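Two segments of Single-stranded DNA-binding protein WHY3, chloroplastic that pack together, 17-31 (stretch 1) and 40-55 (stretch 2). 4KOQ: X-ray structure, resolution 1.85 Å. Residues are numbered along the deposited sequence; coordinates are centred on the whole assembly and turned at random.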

ATOM      1  N   LYS A  17      11.814  20.368  14.999  1.00 23.36           N
ATOM      2  CA  LYS A  17      12.223  20.035  16.328  1.00 20.81           C
ATOM      3  C   LYS A  17      12.948  21.208  16.976  1.00 24.51           C
ATOM      4  O   LYS A  17      13.111  22.277  16.375  1.00 25.68           O
ATOM      5  CB  LYS A  17      13.099  18.766  16.325  1.00 24.76           C
ATOM      6  CG  LYS A  17      12.332  17.483  15.957  1.00 22.10           C
ATOM      7  CD  LYS A  17      11.246  17.123  16.995  1.00 28.11           C
ATOM      8  CE  LYS A  17      10.275  16.102  16.441  1.00 28.73           C
ATOM      9  NZ  LYS A  17      10.825  14.746  16.579  1.00 36.39           N
ATOM     10  N   GLY A  18      13.417  20.982  18.198  1.00 31.27           N
ATOM     11  CA  GLY A  18      14.002  22.040  18.992  1.00 36.17           C
ATOM     12  C   GLY A  18      15.214  22.714  18.393  1.00 34.21           C
ATOM     13  O   GLY A  18      15.355  23.934  18.484  1.00 34.27           O
ATOM     14  N   LYS A  19      16.087  21.923  17.775  1.00 28.66           N
ATOM     15  CA  LYS A  19      17.376  22.389  17.295  1.00 29.72           C
ATOM     16  C   LYS A  19      17.506  22.326  15.783  1.00 29.67           C
ATOM     17  O   LYS A  19      18.487  22.785  15.237  1.00 24.89           O
ATOM     18  CB  LYS A  19      18.480  21.527  17.907  1.00 34.72           C
ATOM     19  CG  LYS A  19      18.593  21.656  19.425  1.00 43.16           C
ATOM     20  CD  LYS A  19      19.491  20.569  19.996  1.00 54.69           C
ATOM     21  CE  LYS A  19      19.539  20.601  21.511  1.00 67.09           C
ATOM     22  NZ  LYS A  19      20.208  19.379  22.051  1.00 78.63           N
ATOM     23  N   ALA A  20      16.532  21.723  15.106  1.00 25.30           N
ATOM     24  CA  ALA A  20      16.650  21.489  13.659  1.00 24.46           C
ATOM     25  C   ALA A  20      15.274  21.191  13.081  1.00 19.67           C
ATOM     26  O   ALA A  20      14.376  20.832  13.822  1.00 20.60           O
ATOM     27  CB  ALA A  20      17.557  20.343  13.406  1.00 24.03           C
ATOM     28  N   ALA A  21      15.153  21.407  11.778  1.00 22.00           N
ATOM     29  CA  ALA A  21      14.018  21.043  10.968  1.00 23.48           C
ATOM     30  C   ALA A  21      14.482  20.180   9.787  1.00 19.67           C
ATOM     31  O   ALA A  21      15.611  20.306   9.316  1.00 21.51           O
ATOM     32  CB  ALA A  21      13.332  22.317  10.427  1.00 24.53           C
ATOM     33  N   LEU A  22      13.584  19.339   9.296  1.00 19.05           N
ATOM     34  CA  LEU A  22      13.815  18.509   8.117  1.00 17.83           C
ATOM     35  C   LEU A  22      12.580  18.605   7.218  1.00 18.63           C
ATOM     36  O   LEU A  22      11.467  18.435   7.698  1.00 21.75           O
ATOM     37  CB  LEU A  22      13.970  17.040   8.556  1.00 22.39           C
ATOM     38  CG  LEU A  22      14.017  15.992   7.444  1.00 22.31           C
ATOM     39  CD1 LEU A  22      15.171  16.217   6.483  1.00 19.84           C
ATOM     40  CD2 LEU A  22      14.047  14.592   8.040  1.00 21.10           C
ATOM     41  N   THR A  23      12.771  18.893   5.947  1.00 19.20           N
ATOM     42  CA  THR A  23      11.683  18.845   4.989  1.00 21.74           C
ATOM     43  C   THR A  23      12.055  17.858   3.890  1.00 20.51           C
ATOM     44  O   THR A  23      13.202  17.782   3.465  1.00 22.31           O
ATOM     45  CB  THR A  23      11.417  20.249   4.358  1.00 28.37           C
ATOM     46  OG1 THR A  23      11.177  21.197   5.392  1.00 33.24           O
ATOM     47  CG2 THR A  23      10.228  20.214   3.480  1.00 23.29           C
ATOM     48  N   ILE A  24      11.077  17.072   3.462  1.00 19.61           N
ATOM     49  CA  ILE A  24      11.254  16.011   2.481  1.00 21.48           C
ATOM     50  C   ILE A  24      10.300  16.235   1.325  1.00 21.35           C
ATOM     51  O   ILE A  24       9.081  16.279   1.519  1.00 21.81           O
ATOM     52  CB  ILE A  24      10.948  14.636   3.090  1.00 20.56           C
ATOM     53  CG1 ILE A  24      11.833  14.444   4.323  1.00 19.41           C
ATOM     54  CG2 ILE A  24      11.189  13.528   2.101  1.00 22.91           C
ATOM     55  CD1 ILE A  24      11.559  13.200   5.093  1.00 27.43           C
ATOM     56  N   GLU A  25      10.873  16.387   0.139  1.00 22.07           N
ATOM     57  CA  GLU A  25      10.104  16.686  -1.082  1.00 27.81           C
ATOM     58  C   GLU A  25      10.326  15.654  -2.170  1.00 21.35           C
ATOM     59  O   GLU A  25      11.443  15.354  -2.548  1.00 24.50           O
ATOM     60  CB  GLU A  25      10.467  18.065  -1.662  1.00 34.43           C
ATOM     61  CG  GLU A  25       9.576  18.435  -2.875  1.00 54.30           C
ATOM     62  CD  GLU A  25       8.542  19.556  -2.634  1.00 54.46           C
ATOM     63  OE1 GLU A  25       8.914  20.565  -1.985  1.00 64.91           O
ATOM     64  OE2 GLU A  25       7.364  19.433  -3.113  1.00 38.31           O
ATOM     65  N   PRO A  26       9.246  15.119  -2.718  1.00 19.34           N
ATOM     66  CA  PRO A  26       9.479  14.181  -3.809  1.00 20.74           C
ATOM     67  C   PRO A  26       9.833  14.888  -5.124  1.00 25.08           C
ATOM     68  O   PRO A  26       9.448  16.041  -5.367  1.00 25.63           O
ATOM     69  CB  PRO A  26       8.159  13.424  -3.909  1.00 24.78           C
ATOM     70  CG  PRO A  26       7.199  14.200  -3.164  1.00 26.96           C
ATOM     71  CD  PRO A  26       7.837  15.188  -2.319  1.00 24.51           C
ATOM     72  N   ARG A  27      10.577  14.175  -5.952  1.00 23.57           N
ATOM     73  CA  ARG A  27      11.003  14.647  -7.271  1.00 28.54           C
ATOM     74  C   ARG A  27      10.710  13.554  -8.282  1.00 25.34           C
ATOM     75  O   ARG A  27      11.052  12.387  -8.073  1.00 21.41           O
ATOM     76  CB  ARG A  27      12.500  14.908  -7.255  1.00 23.73           C
ATOM     77  CG  ARG A  27      12.910  16.085  -6.428  1.00 24.72           C
ATOM     78  CD  ARG A  27      12.387  17.359  -7.086  1.00 36.17           C
ATOM     79  NE  ARG A  27      12.969  18.544  -6.480  1.00 42.07           N
ATOM     80  CZ  ARG A  27      12.309  19.412  -5.722  1.00 46.84           C
ATOM     81  NH1 ARG A  27      11.018  19.263  -5.466  1.00 56.61           N
ATOM     82  NH2 ARG A  27      12.943  20.450  -5.220  1.00 52.05           N
ATOM     83  N   ALA A  28      10.086  13.933  -9.393  1.00 26.23           N
ATOM     84  CA  ALA A  28       9.544  12.968 -10.343  1.00 25.73           C
ATOM     85  C   ALA A  28      10.635  12.300 -11.160  1.00 25.05           C
ATOM     86  O   ALA A  28      11.693  12.873 -11.342  1.00 27.62           O
ATOM     87  CB  ALA A  28       8.572  13.695 -11.295  1.00 32.34           C
ATOM     88  N   PRO A  29      10.362  11.105 -11.696  1.00 23.79           N
ATOM     89  CA  PRO A  29      11.307  10.584 -12.674  1.00 25.20           C
ATOM     90  C   PRO A  29      11.355  11.464 -13.939  1.00 33.50           C
ATOM     91  O   PRO A  29      10.457  12.279 -14.132  1.00 31.96           O
ATOM     92  CB  PRO A  29      10.770   9.187 -12.979  1.00 26.72           C
ATOM     93  CG  PRO A  29       9.358   9.221 -12.641  1.00 31.87           C
ATOM     94  CD  PRO A  29       9.151  10.279 -11.590  1.00 27.84           C
ATOM     95  N   GLU A  30      12.402  11.289 -14.745  1.00 34.65           N
ATOM     96  CA  GLU A  30      12.548  11.995 -16.014  1.00 38.31           C
ATOM     97  C   GLU A  30      12.356  11.021 -17.158  1.00 38.16           C
ATOM     98  O   GLU A  30      12.763   9.864 -17.079  1.00 31.95           O
ATOM     99  CB  GLU A  30      13.920  12.650 -16.121  1.00 35.76           C
ATOM    100  CG  GLU A  30      14.114  13.811 -15.183  1.00 42.50           C
ATOM    101  CD  GLU A  30      15.509  14.420 -15.281  1.00 55.48           C
ATOM    102  OE1 GLU A  30      16.280  14.013 -16.175  1.00 54.00           O
ATOM    103  OE2 GLU A  30      15.839  15.304 -14.460  1.00 58.51           O
ATOM    104  N   PHE A  31      11.712  11.508 -18.215  1.00 34.83           N
ATOM    105  CA  PHE A  31      11.397  10.703 -19.375  1.00 34.72           C
ATOM    106  C   PHE A  31      11.951  11.392 -20.617  1.00 45.39           C
ATOM    107  O   PHE A  31      12.214  12.592 -20.601  1.00 43.30           O
ATOM    108  CB  PHE A  31       9.885  10.585 -19.509  1.00 43.04           C
ATOM    109  CG  PHE A  31       9.260   9.711 -18.487  1.00 41.14           C
ATOM    110  CD1 PHE A  31       9.185   8.356 -18.694  1.00 40.42           C
ATOM    111  CD2 PHE A  31       8.762  10.235 -17.312  1.00 46.24           C
ATOM    112  CE1 PHE A  31       8.616   7.541 -17.770  1.00 39.45           C
ATOM    113  CE2 PHE A  31       8.183   9.410 -16.378  1.00 42.10           C
ATOM    114  CZ  PHE A  31       8.121   8.062 -16.608  1.00 40.04           C
ATOM    115  N   LYS A  40      10.374   6.975 -22.567  1.00 42.46           N
ATOM    116  CA  LYS A  40      11.271   6.071 -21.883  1.00 42.11           C
ATOM    117  C   LYS A  40      11.788   6.763 -20.640  1.00 38.22           C
ATOM    118  O   LYS A  40      12.209   7.919 -20.703  1.00 35.70           O
ATOM    119  CB  LYS A  40      12.447   5.723 -22.765  1.00 42.75           C
ATOM    120  CG  LYS A  40      13.457   4.810 -22.110  1.00 45.18           C
ATOM    121  CD  LYS A  40      14.738   4.758 -22.928  1.00 52.79           C
ATOM    122  CE  LYS A  40      15.530   3.487 -22.656  1.00 54.94           C
ATOM    123  NZ  LYS A  40      14.855   2.274 -23.210  1.00 72.28           N
ATOM    124  N   LEU A  41      11.785   6.039 -19.527  1.00 35.91           N
ATOM    125  CA  LEU A  41      12.261   6.587 -18.265  1.00 28.09           C
ATOM    126  C   LEU A  41      13.751   6.657 -18.351  1.00 30.92           C
ATOM    127  O   LEU A  41      14.388   5.649 -18.575  1.00 39.56           O
ATOM    128  CB  LEU A  41      11.838   5.685 -17.075  1.00 31.87           C
ATOM    129  CG  LEU A  41      12.357   6.213 -15.721  1.00 29.17           C
ATOM    130  CD1 LEU A  41      11.336   5.955 -14.629  1.00 36.30           C
ATOM    131  CD2 LEU A  41      13.637   5.545 -15.375  1.00 36.30           C
ATOM    132  N   THR A  42      14.316   7.843 -18.171  1.00 34.75           N
ATOM    133  CA  THR A  42      15.750   8.020 -18.279  1.00 41.69           C
ATOM    134  C   THR A  42      16.413   8.317 -16.930  1.00 45.74           C
ATOM    135  O   THR A  42      17.621   8.173 -16.784  1.00 42.62           O
ATOM    136  CB  THR A  42      16.074   9.172 -19.225  1.00 44.62           C
ATOM    137  OG1 THR A  42      15.371  10.345 -18.803  1.00 42.37           O
ATOM    138  CG2 THR A  42      15.654   8.811 -20.657  1.00 43.18           C
ATOM    139  N   LYS A  43      15.625   8.745 -15.946  1.00 36.04           N
ATOM    140  CA  LYS A  43      16.146   8.941 -14.593  1.00 39.53           C
ATOM    141  C   LYS A  43      15.041   8.668 -13.559  1.00 25.80           C
ATOM    142  O   LYS A  43      13.966   9.198 -13.672  1.00 28.17           O
ATOM    143  CB  LYS A  43      16.652  10.366 -14.428  1.00 38.47           C
ATOM    144  CG  LYS A  43      17.429  10.614 -13.135  1.00 47.83           C
ATOM    145  CD  LYS A  43      17.789  12.079 -12.989  1.00 45.31           C
ATOM    146  CE  LYS A  43      18.976  12.295 -12.057  1.00 54.57           C
ATOM    147  NZ  LYS A  43      18.632  12.088 -10.629  1.00 59.91           N
ATOM    148  N   GLU A  44      15.328   7.801 -12.599  1.00 32.56           N
ATOM    149  CA  GLU A  44      14.411   7.554 -11.505  1.00 29.92           C
ATOM    150  C   GLU A  44      14.140   8.827 -10.756  1.00 25.65           C
ATOM    151  O   GLU A  44      14.962   9.748 -10.698  1.00 27.62           O
ATOM    152  CB  GLU A  44      15.012   6.580 -10.511  1.00 26.99           C
ATOM    153  CG  GLU A  44      15.258   5.226 -10.982  1.00 36.91           C
ATOM    154  CD  GLU A  44      15.846   4.384  -9.869  1.00 43.84           C
ATOM    155  OE1 GLU A  44      16.721   4.906  -9.092  1.00 34.82           O
ATOM    156  OE2 GLU A  44      15.385   3.222  -9.753  1.00 35.24           O
ATOM    157  N   GLY A  45      12.974   8.869 -10.138  1.00 24.68           N
ATOM    158  CA  GLY A  45      12.678   9.883  -9.170  1.00 18.75           C
ATOM    159  C   GLY A  45      13.486   9.698  -7.906  1.00 19.23           C
ATOM    160  O   GLY A  45      14.188   8.705  -7.748  1.00 20.99           O
ATOM    161  N   PHE A  46      13.387  10.657  -6.995  1.00 21.01           N
ATOM    162  CA  PHE A  46      14.122  10.558  -5.718  1.00 19.25           C
ATOM    163  C   PHE A  46      13.440  11.477  -4.729  1.00 21.04           C
ATOM    164  O   PHE A  46      12.475  12.163  -5.081  1.00 19.89           O
ATOM    165  CB  PHE A  46      15.600  10.955  -5.882  1.00 19.46           C
ATOM    166  CG  PHE A  46      15.808  12.374  -6.370  1.00 21.90           C
ATOM    167  CD1 PHE A  46      15.719  12.663  -7.719  1.00 24.98           C
ATOM    168  CD2 PHE A  46      16.114  13.403  -5.493  1.00 22.71           C
ATOM    169  CE1 PHE A  46      15.908  13.974  -8.185  1.00 31.15           C
ATOM    170  CE2 PHE A  46      16.309  14.712  -5.956  1.00 29.69           C
ATOM    171  CZ  PHE A  46      16.199  14.985  -7.312  1.00 29.89           C
ATOM    172  N   LEU A  47      13.932  11.479  -3.487  1.00 17.96           N
ATOM    173  CA  LEU A  47      13.435  12.374  -2.474  1.00 18.08           C
ATOM    174  C   LEU A  47      14.533  13.354  -2.089  1.00 20.02           C
ATOM    175  O   LEU A  47      15.687  12.960  -1.838  1.00 21.50           O
ATOM    176  CB  LEU A  47      13.039  11.591  -1.194  1.00 19.43           C
ATOM    177  CG  LEU A  47      11.868  10.615  -1.368  1.00 17.83           C
ATOM    178  CD1 LEU A  47      11.506   9.924  -0.069  1.00 22.86           C
ATOM    179  CD2 LEU A  47      10.637  11.271  -1.952  1.00 22.00           C
ATOM    180  N   LEU A  48      14.175  14.620  -2.015  1.00 17.97           N
ATOM    181  CA  LEU A  48      15.095  15.658  -1.596  1.00 19.99           C
ATOM    182  C   LEU A  48      14.860  15.999  -0.129  1.00 20.41           C
ATOM    183  O   LEU A  48      13.782  16.459   0.261  1.00 24.03           O
ATOM    184  CB  LEU A  48      14.864  16.938  -2.415  1.00 23.56           C
ATOM    185  CG  LEU A  48      15.843  18.083  -2.107  1.00 31.57           C
ATOM    186  CD1 LEU A  48      17.273  17.628  -2.326  1.00 30.65           C
ATOM    187  CD2 LEU A  48      15.533  19.309  -2.951  1.00 44.05           C
ATOM    188  N   LEU A  49      15.886  15.774   0.668  1.00 18.57           N
ATOM    189  CA  LEU A  49      15.869  16.088   2.084  1.00 18.82           C
ATOM    190  C   LEU A  49      16.605  17.394   2.330  1.00 22.48           C
ATOM    191  O   LEU A  49      17.725  17.542   1.871  1.00 23.57           O
ATOM    192  CB  LEU A  49      16.631  15.026   2.863  1.00 17.33           C
ATOM    193  CG  LEU A  49      16.345  13.541   2.643  1.00 31.92           C
ATOM    194  CD1 LEU A  49      16.864  12.726   3.827  1.00 30.31           C
ATOM    195  CD2 LEU A  49      14.928  13.263   2.432  1.00 27.45           C
ATOM    196  N   GLN A  50      15.975  18.312   3.057  1.00 20.48           N
ATOM    197  CA  GLN A  50      16.591  19.596   3.411  1.00 21.06           C
ATOM    198  C   GLN A  50      16.627  19.735   4.910  1.00 20.59           C
ATOM    199  O   GLN A  50      15.591  19.663   5.554  1.00 20.56           O
ATOM    200  CB  GLN A  50      15.787  20.737   2.793  1.00 25.49           C
ATOM    201  CG  GLN A  50      15.575  20.540   1.277  1.00 28.85           C
ATOM    202  CD  GLN A  50      15.021  21.794   0.578  1.00 42.44           C
ATOM    203  OE1 GLN A  50      15.521  22.910   0.762  1.00 46.20           O
ATOM    204  NE2 GLN A  50      13.996  21.606  -0.220  1.00 43.44           N
ATOM    205  N   PHE A  51      17.821  19.921   5.471  1.00 19.57           N
ATOM    206  CA  PHE A  51      17.995  20.007   6.921  1.00 18.22           C
ATOM    207  C   PHE A  51      18.401  21.440   7.233  1.00 23.91           C
ATOM    208  O   PHE A  51      19.260  22.001   6.529  1.00 22.74           O
ATOM    209  CB  PHE A  51      19.141  19.108   7.417  1.00 23.95           C
ATOM    210  CG  PHE A  51      18.910  17.596   7.278  1.00 17.57           C
ATOM    211  CD1 PHE A  51      19.014  16.958   6.050  1.00 18.78           C
ATOM    212  CD2 PHE A  51      18.677  16.826   8.413  1.00 24.75           C
ATOM    213  CE1 PHE A  51      18.835  15.597   5.950  1.00 23.05           C
ATOM    214  CE2 PHE A  51      18.515  15.465   8.318  1.00 22.41           C
ATOM    215  CZ  PHE A  51      18.597  14.853   7.086  1.00 16.13           C
ATOM    216  N   ALA A  52      17.815  22.008   8.272  1.00 25.02           N
ATOM    217  CA  ALA A  52      18.213  23.361   8.715  1.00 27.03           C
ATOM    218  C   ALA A  52      18.325  23.450  10.218  1.00 22.81           C
ATOM    219  O   ALA A  52      17.473  22.935  10.959  1.00 25.03           O
ATOM    220  CB  ALA A  52      17.202  24.369   8.214  1.00 30.96           C
ATOM    221  N   PRO A  53      19.376  24.149  10.711  1.00 26.10           N
ATOM    222  CA  PRO A  53      19.589  24.290  12.146  1.00 28.22           C
ATOM    223  C   PRO A  53      18.645  25.359  12.707  1.00 25.79           C
ATOM    224  O   PRO A  53      18.261  26.250  11.947  1.00 29.37           O
ATOM    225  CB  PRO A  53      21.063  24.742  12.241  1.00 31.10           C
ATOM    226  CG  PRO A  53      21.316  25.484  10.959  1.00 28.39           C
ATOM    227  CD  PRO A  53      20.437  24.787   9.913  1.00 27.48           C
ATOM    228  N   ALA A  54      18.265  25.262  13.972  1.00 26.38           N
ATOM    229  CA  ALA A  54      17.374  26.276  14.552  1.00 29.20           C
ATOM    230  C   ALA A  54      18.123  27.625  14.561  1.00 35.96           C
ATOM    231  O   ALA A  54      19.326  27.643  14.690  1.00 32.57           O
ATOM    232  CB  ALA A  54      16.929  25.877  15.951  1.00 29.11           C
ATOM    233  N   ALA A  55      17.411  28.725  14.348  1.00 38.81           N
ATOM    234  CA  ALA A  55      18.029  30.055  14.308  1.00 50.24           C
ATOM    235  C   ALA A  55      17.302  31.079  15.179  1.00 49.08           C
ATOM    236  O   ALA A  55      17.699  32.233  15.218  1.00 57.80           O
ATOM    237  CB  ALA A  55      18.072  30.564  12.884  1.00 40.38           C
TER
HETATM  238  O   HOH W   1      14.421  12.570 -11.678  1.00 31.45           O

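Why does Arg27, charged as it is, bury more surface against the other stretch than any other residue here? Its backbone is paired with Phe46 in an antiparallel ladder, Arg27 N donating to Phe46 O at 2.9 Å and Phe46 N to Arg27 O at 3.1 Å, so both side chains leave the sheet on the same face. There the aliphatic part of the arginine lies over the phenylalanine ring: Arg27 CB sits 3.7 Å from the centroid of the Phe46 ring, 15° off the ring normal, and Arg27 CG comes within 3.6 Å of Phe46 CZ. With chi1 and chi2 both m, the chain then turns along the strand, and Arg27 NH2 reaches Leu48 CD2 at 3.6 Å. The closest side-chain contacts to Phe46 are made by methylenes, and no salt bridge crosses here.

What happens to the pairing beyond Arg27? The ladder is interrupted around Ala28, Pro29, Glu44 and Gly45, where one water donates to both Ala28 O (2.8 Å) and Glu44 O (3.0 Å), linking the two backbones. Gly45 fits close to the chain, its CA 3.2 Å from Arg27 O; a CB there would point toward stretch 1 and clash with that oxygen.

How does Glu30, second in covered area, hold its place if its carboxylate bonds to nothing across the contact? Its backbone does the work. Glu30 N donates to Lys43 O at 2.8 Å, while Glu30 O accepts from Thr42 N at 2.8 Å and, at a longer 3.3 Å, from Lys43 N; Thr42 OG1 adds a weak bond to Glu30 O at 3.2 Å. Two successive amides converging on one carbonyl mark a beta bulge, and the register shifts by one before Phe31 faces Leu41. The Phe31 ring packs against that residue, Phe31 CE1 lying 3.8 Å from Leu41 CB.

What does the regular part of the ladder contribute? Reciprocal amide bonds join Ala21 to Ala52, Thr23 to Gln50 and Glu25 to Leu48, all at 2.9 to 3.0 Å between each N and the partner's O. The residues that alternate with these, Leu22, Ile24 and Pro26, point to the other face, with Phe51, Leu49 and Leu47 opposite, and form a buried apolar layer. Leu22 CD1 stands 3.7 Å from the centroid of the Phe51 ring, only 8° off its normal; Ile24 CG2 meets Leu49 CD2 at 3.8 Å, and Pro26 CB meets Leu47 CD2 at 3.8 Å.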